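Local atomic coordinates of metal transporter CNNM3 (PDB entry 6DFD), a protein that probably takes part in magnesium efflux across the membrane, with a cyclic nucleotide-binding homology domain that mediates dimerization. Residues 67-71 and 72-76; 51-54 and 55-59; 197-200 and 201-205. The protein carries 6 engineered substitutions. One frame throughout, in Å; residues are numbered along the deposited sequence.

The three contacts are local and follow one another along the chain, so none nests in or crosses another. Contact 2 comes first, within helix 47-60. A loop then leads to contact 1, which starts helix 71-78. After the strands of the barrel, contact 3 lies in helix 196-207. Each contact closes no more than a turn of helix; the wider ties run between them. E71 of contact 1 joins Q54 and R55 of contact 2. M69 of contact 1 packs on Y199 and A202 of contact 3. Contacts 2 and 3 do not touch, and their centres are about 17 Å apart. Contact 1 thus links the first and last of these helices.

Contact 1 (67-71 and 72-76); sequences LRMSE and KVLLH. Engineered in segment 67-71: M69 (natural residue Ile).
M69 packs on V73 and L74 at the start of helix 71-78. It is an engineered selenomethionine in place of the natural Ile. Its CB points toward the helix. CG stands anti to the backbone N (chi1 -170°) and lies 4.0 Å from V73 CG1. One bond further on, SE meets L74, 3.9 Å from L74 CD1 and 4.0 Å from L74 CB. The M69 chain crosses both V73 and L74 at about a right angle. A bend at chi3 (-60°) then carries CE toward helix 196-207, where M69 packs on Y199 and A202.

S70 is the N-cap. Its OG accepts from V73 N at 3.0 Å, with an N-H...O angle of 159°. This gives a partner to a backbone N-H that has no preceding helical turn to bond to. V73 CG2 sits only 3.0 Å from S70 OG, a tight fit. The first turn closes with L74 N donating to S70 O at 2.9 Å and L75 N donating to E71 O at 2.9 Å. L74 also touches Q54, L57 and S58 of helix 47-60.

M69 just before the cap, packed on L74 in the first turn, meets the pattern of a hydrophobic staple beside a serine N-cap.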
ATOM      1  N   LEU A  67     -10.729  12.469 -20.583  1.00 43.89           N
ATOM      2  CA  LEU A  67     -12.156  12.598 -20.837  1.00 45.65           C
ATOM      3  C   LEU A  67     -12.841  13.483 -19.810  1.00 46.78           C
ATOM      4  O   LEU A  67     -13.932  13.998 -20.081  1.00 50.26           O
ATOM      5  CB  LEU A  67     -12.809  11.218 -20.842  1.00 47.10           C
ATOM      6  CG  LEU A  67     -12.243  10.246 -21.877  1.00 51.05           C
ATOM      7  CD1 LEU A  67     -12.945   8.905 -21.762  1.00 53.31           C
ATOM      8  CD2 LEU A  67     -12.391  10.805 -23.283  1.00 54.88           C
ATOM      9  N   ARG A  68     -12.233  13.644 -18.639  1.00 45.26           N
ATOM     10  CA  ARG A  68     -12.743  14.464 -17.550  1.00 48.49           C
ATOM     11  C   ARG A  68     -11.993  15.780 -17.412  1.00 44.43           C
ATOM     12  O   ARG A  68     -12.611  16.828 -17.216  1.00 44.40           O
ATOM     13  CB  ARG A  68     -12.640  13.687 -16.231  1.00 52.45           C
ATOM     14  CG  ARG A  68     -13.441  12.394 -16.236  1.00 59.40           C
ATOM     15  CD  ARG A  68     -13.259  11.584 -14.960  1.00 65.92           C
ATOM     16  NE  ARG A  68     -13.928  10.290 -15.074  1.00 74.83           N
ATOM     17  CZ  ARG A  68     -14.226   9.492 -14.052  1.00 79.44           C
ATOM     18  NH1 ARG A  68     -13.930   9.845 -12.807  1.00 82.35           N
ATOM     19  NH2 ARG A  68     -14.837   8.336 -14.279  1.00 78.99           N
HETATM   20  N   MSE A  69     -10.672  15.734 -17.524  1.00 41.27           N
HETATM   21  CA  MSE A  69      -9.822  16.903 -17.354  1.00 41.12           C
HETATM   22  C   MSE A  69      -8.778  16.938 -18.448  1.00 39.46           C
HETATM   23  O   MSE A  69      -8.057  15.962 -18.636  1.00 39.97           O
HETATM   24  CB  MSE A  69      -9.122  16.870 -15.998  1.00 43.45           C
HETATM   25  CG  MSE A  69      -8.425  18.170 -15.676  1.00 45.63           C
HETATM   26 SE   MSE A  69      -7.695  18.142 -13.942  0.64 48.94          SE
HETATM   27  CE  MSE A  69      -9.332  17.864 -12.929  1.00 52.49           C
ATOM     28  N   SER A  70      -8.659  18.057 -19.149  1.00 40.47           N
ATOM     29  CA  SER A  70      -7.695  18.120 -20.233  1.00 42.91           C
ATOM     30  C   SER A  70      -6.284  18.063 -19.670  1.00 40.07           C
ATOM     31  O   SER A  70      -6.015  18.507 -18.550  1.00 39.40           O
ATOM     32  CB  SER A  70      -7.886  19.385 -21.072  1.00 47.10           C
ATOM     33  OG  SER A  70      -7.324  20.523 -20.453  1.00 45.17           O
ATOM     34  N   GLU A  71      -5.381  17.476 -20.451  1.00 39.66           N
ATOM     35  CA  GLU A  71      -3.999  17.366 -20.008  1.00 38.92           C
ATOM     36  C   GLU A  71      -3.409  18.741 -19.747  1.00 38.12           C
ATOM     37  O   GLU A  71      -2.611  18.919 -18.824  1.00 36.24           O
ATOM     38  CB  GLU A  71      -3.186  16.608 -21.056  1.00 39.95           C
ATOM     39  CG  GLU A  71      -3.600  15.168 -21.190  1.00 43.53           C
ATOM     40  CD  GLU A  71      -2.593  14.350 -21.965  1.00 48.13           C
ATOM     41  OE1 GLU A  71      -2.894  13.963 -23.107  1.00 50.57           O
ATOM     42  OE2 GLU A  71      -1.482  14.097 -21.442  1.00 48.19           O
ATOM     43  N   LYS A  72      -3.811  19.733 -20.538  1.00 41.30           N
ATOM     44  CA  LYS A  72      -3.304  21.087 -20.345  1.00 46.98           C
ATOM     45  C   LYS A  72      -3.780  21.669 -19.021  1.00 40.15           C
ATOM     46  O   LYS A  72      -3.003  22.303 -18.293  1.00 39.64           O
ATOM     47  CB  LYS A  72      -3.753  21.963 -21.517  1.00 65.39           C
ATOM     48  CG  LYS A  72      -3.331  23.422 -21.447  1.00 86.54           C
ATOM     49  CD  LYS A  72      -4.215  24.273 -22.350  1.00106.27           C
ATOM     50  CE  LYS A  72      -3.492  25.508 -22.860  1.00119.44           C
ATOM     51  NZ  LYS A  72      -2.862  26.293 -21.763  1.00125.63           N
ATOM     52  N   VAL A  73      -5.062  21.480 -18.702  1.00 40.68           N
ATOM     53  CA  VAL A  73      -5.605  21.996 -17.449  1.00 40.62           C
ATOM     54  C   VAL A  73      -4.954  21.289 -16.269  1.00 38.61           C
ATOM     55  O   VAL A  73      -4.607  21.912 -15.258  1.00 40.05           O
ATOM     56  CB  VAL A  73      -7.135  21.828 -17.433  1.00 42.06           C
ATOM     57  CG1 VAL A  73      -7.705  22.118 -16.046  1.00 45.40           C
ATOM     58  CG2 VAL A  73      -7.764  22.745 -18.460  1.00 41.77           C
ATOM     59  N   LEU A  74      -4.755  19.978 -16.388  1.00 37.20           N
ATOM     60  CA  LEU A  74      -4.109  19.245 -15.307  1.00 36.22           C
ATOM     61  C   LEU A  74      -2.692  19.744 -15.083  1.00 37.31           C
ATOM     62  O   LEU A  74      -2.264  19.940 -13.935  1.00 36.24           O
ATOM     63  CB  LEU A  74      -4.101  17.749 -15.613  1.00 36.30           C
ATOM     64  CG  LEU A  74      -3.430  16.885 -14.528  1.00 34.97           C
ATOM     65  CD1 LEU A  74      -4.064  17.118 -13.155  1.00 34.84           C
ATOM     66  CD2 LEU A  74      -3.537  15.418 -14.917  1.00 35.76           C
ATOM     67  N   LEU A  75      -1.933  19.943 -16.164  1.00 36.85           N
ATOM     68  CA  LEU A  75      -0.567  20.422 -15.978  1.00 38.04           C
ATOM     69  C   LEU A  75      -0.576  21.781 -15.297  1.00 38.40           C
ATOM     70  O   LEU A  75       0.184  22.020 -14.349  1.00 39.54           O
ATOM     71  CB  LEU A  75       0.166  20.485 -17.318  1.00 42.56           C
ATOM     72  CG  LEU A  75       1.635  20.924 -17.232  1.00 46.42           C
ATOM     73  CD1 LEU A  75       2.456  19.958 -16.396  1.00 48.69           C
ATOM     74  CD2 LEU A  75       2.226  21.056 -18.622  1.00 46.64           C
ATOM     75  N   HIS A  76      -1.463  22.673 -15.741  1.00 40.36           N
ATOM     76  CA  HIS A  76      -1.584  23.974 -15.095  1.00 44.08           C
ATOM     77  C   HIS A  76      -1.906  23.835 -13.608  1.00 44.42           C
ATOM     78  O   HIS A  76      -1.379  24.584 -12.779  1.00 46.34           O
ATOM     79  CB  HIS A  76      -2.653  24.795 -15.812  1.00 52.40           C
ATOM     80  CG  HIS A  76      -2.821  26.180 -15.276  1.00 67.36           C
ATOM     81  ND1 HIS A  76      -4.012  26.634 -14.748  1.00 72.87           N
ATOM     82  CD2 HIS A  76      -1.956  27.219 -15.199  1.00 72.20           C
ATOM     83  CE1 HIS A  76      -3.872  27.890 -14.364  1.00 75.10           C
ATOM     84  NE2 HIS A  76      -2.633  28.270 -14.627  1.00 73.38           N
TER

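Contact 2 (51-54 and 55-59); sequences LATQ and RFLSR
The R55 guanidinium meets L51 and Q54, each in a different way. L51 approaches over one face. Its CD1 is 3.6 Å above the guanidinium plane, offset toward the rim, and 3.7 Å from R55 NE. Q54 presents its amide to the same group with the two planes nearly perpendicular, 87° apart. Q54 OE1 comes within 3.1 Å of R55 NH1, from an oblique direction. R55 CG is anti to the carbonyl carbon, and a bend at chi2 turns the rest of the chain back toward L51.

Q54 CG is anti to the backbone N (chi1 177°) and the chain bends at chi2, which brings NE2 to S58 one turn on. NE2 donates to S58 OG at 2.9 Å, with an N-H...O angle of 154°. S58 OG lies in the amide plane, so the bond helps fix the rotation of the amide. Q54 NE2 also bonds E71 OE2 of helix 71-78, and R55 NH1 makes a salt bridge to the same oxygen. The amide and the guanidinium therefore grip one carboxylate oxygen together. Two donors there would probably help keep E71 ionised.

The T53 methyl CG2 lies 4.2 Å from L57 CD1, while T53 OG1 bonds L49 O. L57 also packs on F111 and L113 of the barrel, and the F56 ring meets F135 edge-to-face. Along the main chain, S58 N donates to Q54 O at 2.9 Å.

F56 and L57 turn an apolar side to the barrel, while Q54 and S58 face helix 71-78. Two such sides are typical of an amphipathic alpha-helix, here helix 47-60 of the cyclic nucleotide-binding homology domain.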
ATOM      1  N   LEU A  51       5.625  17.633 -15.700  1.00 31.94           N
ATOM      2  CA  LEU A  51       5.081  17.061 -16.932  1.00 32.49           C
ATOM      3  C   LEU A  51       4.949  15.546 -16.824  1.00 31.68           C
ATOM      4  O   LEU A  51       3.935  14.970 -17.236  1.00 33.29           O
ATOM      5  CB  LEU A  51       5.974  17.435 -18.114  1.00 33.11           C
ATOM      6  CG  LEU A  51       5.540  16.948 -19.497  1.00 35.26           C
ATOM      7  CD1 LEU A  51       4.134  17.440 -19.853  1.00 36.75           C
ATOM      8  CD2 LEU A  51       6.565  17.417 -20.542  1.00 37.13           C
ATOM      9  N   ALA A  52       5.976  14.877 -16.302  1.00 30.42           N
ATOM     10  CA  ALA A  52       5.888  13.434 -16.096  1.00 30.41           C
ATOM     11  C   ALA A  52       4.740  13.091 -15.161  1.00 29.52           C
ATOM     12  O   ALA A  52       4.047  12.079 -15.349  1.00 28.69           O
ATOM     13  CB  ALA A  52       7.196  12.903 -15.519  1.00 31.25           C
ATOM     14  N   THR A  53       4.533  13.920 -14.142  1.00 29.38           N
ATOM     15  CA  THR A  53       3.451  13.687 -13.197  1.00 29.89           C
ATOM     16  C   THR A  53       2.102  13.819 -13.895  1.00 31.94           C
ATOM     17  O   THR A  53       1.194  13.007 -13.678  1.00 31.10           O
ATOM     18  CB  THR A  53       3.567  14.667 -12.035  1.00 30.51           C
ATOM     19  OG1 THR A  53       4.838  14.504 -11.370  1.00 31.57           O
ATOM     20  CG2 THR A  53       2.444  14.446 -11.028  1.00 31.12           C
ATOM     21  N   GLN A  54       1.957  14.840 -14.738  1.00 33.07           N
ATOM     22  CA  GLN A  54       0.709  15.016 -15.480  1.00 33.09           C
ATOM     23  C   GLN A  54       0.449  13.832 -16.396  1.00 33.94           C
ATOM     24  O   GLN A  54      -0.644  13.256 -16.373  1.00 36.96           O
ATOM     25  CB  GLN A  54       0.746  16.318 -16.277  1.00 33.89           C
ATOM     26  CG  GLN A  54      -0.489  16.536 -17.139  1.00 35.40           C
ATOM     27  CD  GLN A  54      -0.276  16.041 -18.530  1.00 36.42           C
ATOM     28  OE1 GLN A  54       0.584  16.548 -19.247  1.00 37.57           O
ATOM     29  NE2 GLN A  54      -1.034  15.027 -18.925  1.00 36.77           N
ATOM     30  N   ARG A  55       1.445  13.432 -17.203  1.00 32.47           N
ATOM     31  CA  ARG A  55       1.236  12.287 -18.091  1.00 33.58           C
ATOM     32  C   ARG A  55       0.852  11.048 -17.296  1.00 32.43           C
ATOM     33  O   ARG A  55      -0.025  10.273 -17.698  1.00 30.93           O
ATOM     34  CB  ARG A  55       2.497  11.980 -18.902  1.00 38.54           C
ATOM     35  CG  ARG A  55       3.084  13.116 -19.703  1.00 45.29           C
ATOM     36  CD  ARG A  55       2.102  13.687 -20.665  1.00 51.19           C
ATOM     37  NE  ARG A  55       2.774  14.473 -21.697  1.00 51.90           N
ATOM     38  CZ  ARG A  55       2.173  15.404 -22.424  1.00 53.40           C
ATOM     39  NH1 ARG A  55       0.890  15.677 -22.225  1.00 55.34           N
ATOM     40  NH2 ARG A  55       2.856  16.066 -23.351  1.00 53.22           N
ATOM     41  N   PHE A  56       1.538  10.826 -16.177  1.00 29.25           N
ATOM     42  CA  PHE A  56       1.251   9.663 -15.351  1.00 30.23           C
ATOM     43  C   PHE A  56      -0.191   9.674 -14.880  1.00 30.64           C
ATOM     44  O   PHE A  56      -0.907   8.681 -15.025  1.00 32.89           O
ATOM     45  CB  PHE A  56       2.198   9.646 -14.151  1.00 29.60           C
ATOM     46  CG  PHE A  56       1.935   8.528 -13.183  1.00 31.50           C
ATOM     47  CD1 PHE A  56       2.384   7.250 -13.443  1.00 33.76           C
ATOM     48  CD2 PHE A  56       1.251   8.758 -12.007  1.00 33.96           C
ATOM     49  CE1 PHE A  56       2.158   6.219 -12.540  1.00 35.54           C
ATOM     50  CE2 PHE A  56       1.018   7.726 -11.103  1.00 34.42           C
ATOM     51  CZ  PHE A  56       1.478   6.463 -11.369  1.00 34.10           C
ATOM     52  N   LEU A  57      -0.627  10.784 -14.285  1.00 30.41           N
ATOM     53  CA  LEU A  57      -1.983  10.840 -13.758  1.00 33.44           C
ATOM     54  C   LEU A  57      -3.003  10.677 -14.873  1.00 33.26           C
ATOM     55  O   LEU A  57      -3.975   9.932 -14.727  1.00 35.05           O
ATOM     56  CB  LEU A  57      -2.212  12.152 -13.021  1.00 34.41           C
ATOM     57  CG  LEU A  57      -1.450  12.334 -11.709  1.00 34.82           C
ATOM     58  CD1 LEU A  57      -1.739  13.718 -11.177  1.00 35.39           C
ATOM     59  CD2 LEU A  57      -1.857  11.270 -10.698  1.00 34.43           C
ATOM     60  N   SER A  58      -2.794  11.365 -16.000  1.00 31.96           N
ATOM     61  CA  SER A  58      -3.742  11.271 -17.107  1.00 33.79           C
ATOM     62  C   SER A  58      -3.870   9.842 -17.609  1.00 38.39           C
ATOM     63  O   SER A  58      -4.948   9.439 -18.074  1.00 37.92           O
ATOM     64  CB  SER A  58      -3.308  12.183 -18.258  1.00 34.92           C
ATOM     65  OG  SER A  58      -3.281  13.540 -17.852  1.00 34.44           O
ATOM     66  N   ARG A  59      -2.786   9.061 -17.541  1.00 40.24           N
ATOM     67  CA  ARG A  59      -2.865   7.686 -18.028  1.00 41.45           C
ATOM     68  C   ARG A  59      -3.414   6.730 -16.975  1.00 40.79           C
ATOM     69  O   ARG A  59      -4.151   5.802 -17.310  1.00 43.34           O
ATOM     70  CB  ARG A  59      -1.488   7.202 -18.478  1.00 44.67           C
ATOM     71  CG  ARG A  59      -1.435   5.720 -18.831  1.00 52.06           C
ATOM     72  CD  ARG A  59      -1.999   5.474 -20.209  1.00 60.51           C
ATOM     73  NE  ARG A  59      -0.907   5.574 -21.161  1.00 65.59           N
ATOM     74  CZ  ARG A  59      -0.204   4.545 -21.618  1.00 65.97           C
ATOM     75  NH1 ARG A  59      -0.493   3.299 -21.261  1.00 64.75           N
ATOM     76  NH2 ARG A  59       0.790   4.771 -22.453  1.00 67.27           N
TER

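Contact 3 (197-200 and 201-205). Engineered in segment 201-205: M204 (natural residue Leu).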
ATOM      1  N   LEU A 197     -12.046  20.815  -3.882  1.00 41.82           N
ATOM      2  CA  LEU A 197     -12.427  22.085  -4.491  1.00 42.56           C
ATOM      3  C   LEU A 197     -11.504  22.432  -5.649  1.00 40.06           C
ATOM      4  O   LEU A 197     -11.957  22.934  -6.679  1.00 40.95           O
ATOM      5  CB  LEU A 197     -12.419  23.204  -3.448  1.00 48.90           C
ATOM      6  CG  LEU A 197     -13.593  23.240  -2.466  1.00 63.33           C
ATOM      7  CD1 LEU A 197     -13.419  24.387  -1.476  1.00 70.80           C
ATOM      8  CD2 LEU A 197     -14.925  23.374  -3.195  1.00 68.91           C
ATOM      9  N   GLN A 198     -10.206  22.170  -5.506  1.00 39.96           N
ATOM     10  CA  GLN A 198      -9.291  22.432  -6.614  1.00 40.75           C
ATOM     11  C   GLN A 198      -9.601  21.527  -7.798  1.00 40.33           C
ATOM     12  O   GLN A 198      -9.564  21.961  -8.956  1.00 41.55           O
ATOM     13  CB  GLN A 198      -7.851  22.232  -6.166  1.00 41.17           C
ATOM     14  CG  GLN A 198      -7.356  23.243  -5.156  1.00 46.11           C
ATOM     15  CD  GLN A 198      -6.011  22.843  -4.575  1.00 49.45           C
ATOM     16  OE1 GLN A 198      -5.735  21.663  -4.376  1.00 48.31           O
ATOM     17  NE2 GLN A 198      -5.161  23.828  -4.318  1.00 53.82           N
ATOM     18  N   TYR A 199      -9.909  20.262  -7.524  1.00 39.70           N
ATOM     19  CA  TYR A 199     -10.258  19.331  -8.593  1.00 37.76           C
ATOM     20  C   TYR A 199     -11.509  19.794  -9.330  1.00 40.68           C
ATOM     21  O   TYR A 199     -11.505  19.926 -10.559  1.00 40.99           O
ATOM     22  CB  TYR A 199     -10.453  17.932  -8.007  1.00 37.41           C
ATOM     23  CG  TYR A 199     -10.937  16.913  -9.007  1.00 38.09           C
ATOM     24  CD1 TYR A 199     -10.066  16.365  -9.946  1.00 36.63           C
ATOM     25  CD2 TYR A 199     -12.255  16.497  -9.018  1.00 42.24           C
ATOM     26  CE1 TYR A 199     -10.502  15.436 -10.862  1.00 38.35           C
ATOM     27  CE2 TYR A 199     -12.699  15.567  -9.933  1.00 43.99           C
ATOM     28  CZ  TYR A 199     -11.817  15.035 -10.850  1.00 42.06           C
ATOM     29  OH  TYR A 199     -12.264  14.112 -11.777  1.00 44.04           O
ATOM     30  N   LEU A 200     -12.589  20.055  -8.594  1.00 43.85           N
ATOM     31  CA  LEU A 200     -13.842  20.463  -9.227  1.00 48.04           C
ATOM     32  C   LEU A 200     -13.685  21.785  -9.972  1.00 49.48           C
ATOM     33  O   LEU A 200     -14.260  21.972 -11.055  1.00 51.31           O
ATOM     34  CB  LEU A 200     -14.946  20.565  -8.173  1.00 52.29           C
ATOM     35  CG  LEU A 200     -15.229  19.276  -7.395  1.00 57.04           C
ATOM     36  CD1 LEU A 200     -16.247  19.526  -6.293  1.00 59.01           C
ATOM     37  CD2 LEU A 200     -15.702  18.155  -8.312  1.00 61.83           C
ATOM     38  N   ASN A 201     -12.919  22.720  -9.401  1.00 48.51           N
ATOM     39  CA  ASN A 201     -12.625  23.958 -10.115  1.00 53.31           C
ATOM     40  C   ASN A 201     -11.914  23.666 -11.423  1.00 51.80           C
ATOM     41  O   ASN A 201     -12.205  24.289 -12.452  1.00 52.76           O
ATOM     42  CB  ASN A 201     -11.777  24.886  -9.246  1.00 63.85           C
ATOM     43  CG  ASN A 201     -12.581  25.549  -8.145  1.00 82.73           C
ATOM     44  OD1 ASN A 201     -13.762  25.849  -8.322  1.00 94.82           O
ATOM     45  ND2 ASN A 201     -11.945  25.783  -7.003  1.00 86.33           N
ATOM     46  N   ALA A 202     -10.976  22.717 -11.404  1.00 51.17           N
ATOM     47  CA  ALA A 202     -10.280  22.337 -12.627  1.00 50.70           C
ATOM     48  C   ALA A 202     -11.229  21.691 -13.627  1.00 50.16           C
ATOM     49  O   ALA A 202     -11.107  21.916 -14.835  1.00 53.44           O
ATOM     50  CB  ALA A 202      -9.117  21.399 -12.300  1.00 50.76           C
ATOM     51  N   LEU A 203     -12.183  20.884 -13.156  1.00 46.15           N
ATOM     52  CA  LEU A 203     -13.163  20.319 -14.078  1.00 47.43           C
ATOM     53  C   LEU A 203     -13.966  21.422 -14.745  1.00 52.77           C
ATOM     54  O   LEU A 203     -14.297  21.325 -15.933  1.00 55.19           O
ATOM     55  CB  LEU A 203     -14.107  19.361 -13.356  1.00 49.77           C
ATOM     56  CG  LEU A 203     -13.571  18.018 -12.870  1.00 51.99           C
ATOM     57  CD1 LEU A 203     -14.728  17.199 -12.345  1.00 55.13           C
ATOM     58  CD2 LEU A 203     -12.843  17.264 -13.973  1.00 53.30           C
HETATM   59  N   MSE A 204     -14.298  22.473 -14.003  1.00 56.94           N
HETATM   60  CA  MSE A 204     -15.033  23.581 -14.609  1.00 60.58           C
HETATM   61  C   MSE A 204     -14.122  24.352 -15.583  1.00 60.67           C
HETATM   62  O   MSE A 204     -14.577  24.841 -16.619  1.00 59.63           O
HETATM   63  CB  MSE A 204     -15.596  24.502 -13.529  1.00 62.51           C
HETATM   64  CG  MSE A 204     -16.596  23.818 -12.588  1.00 64.79           C
HETATM   65 SE   MSE A 204     -18.275  23.295 -13.450  0.47 68.10          SE
HETATM   66  CE  MSE A 204     -17.874  21.449 -13.932  1.00 63.85           C
ATOM     67  N   ALA A 205     -12.825  24.434 -15.264  1.00 62.29           N
ATOM     68  CA  ALA A 205     -11.881  25.094 -16.163  1.00 66.02           C
ATOM     69  C   ALA A 205     -11.748  24.336 -17.478  1.00 67.20           C
ATOM     70  O   ALA A 205     -11.650  24.951 -18.548  1.00 70.95           O
ATOM     71  CB  ALA A 205     -10.514  25.233 -15.490  1.00 65.95           C
TER
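L203 covers one face of the Y199 ring, one helical turn further on. It is a CH-pi contact: L203 CG lies 4.2 Å from the ring centroid and 22° off the ring normal, offset toward the rim. On the same side of the ring plane, L203 CD1 comes 3.5 Å from Y199 CE2. L203 CD2 reaches as far as Y199 OH, at 3.9 Å. L200 touches the same leucine more loosely, with L200 CD2 and L203 CD1 4.3 Å apart.

The pair sits on helix 196-207, which directly follows strand 189-195 of the barrel, consistent with the helix after the barrel in cyclic nucleotide-binding folds.

The turn beneath is closed by L203 N donating to Y199 O at 2.8 Å, and A202 N donates to Q198 O at 2.9 Å. Y199 CG is anti to the backbone N (chi1 175°), which swings the ring along the helix toward L203. Further out, Y199 OH bonds V63 O in the loop after helix 47-60. An alanine in place of Y199 is likely to strip L203 of its aromatic cover and leave V63 O without this hydroxyl partner. At the start of the helix, Q198 OE1 accepts from T195 N.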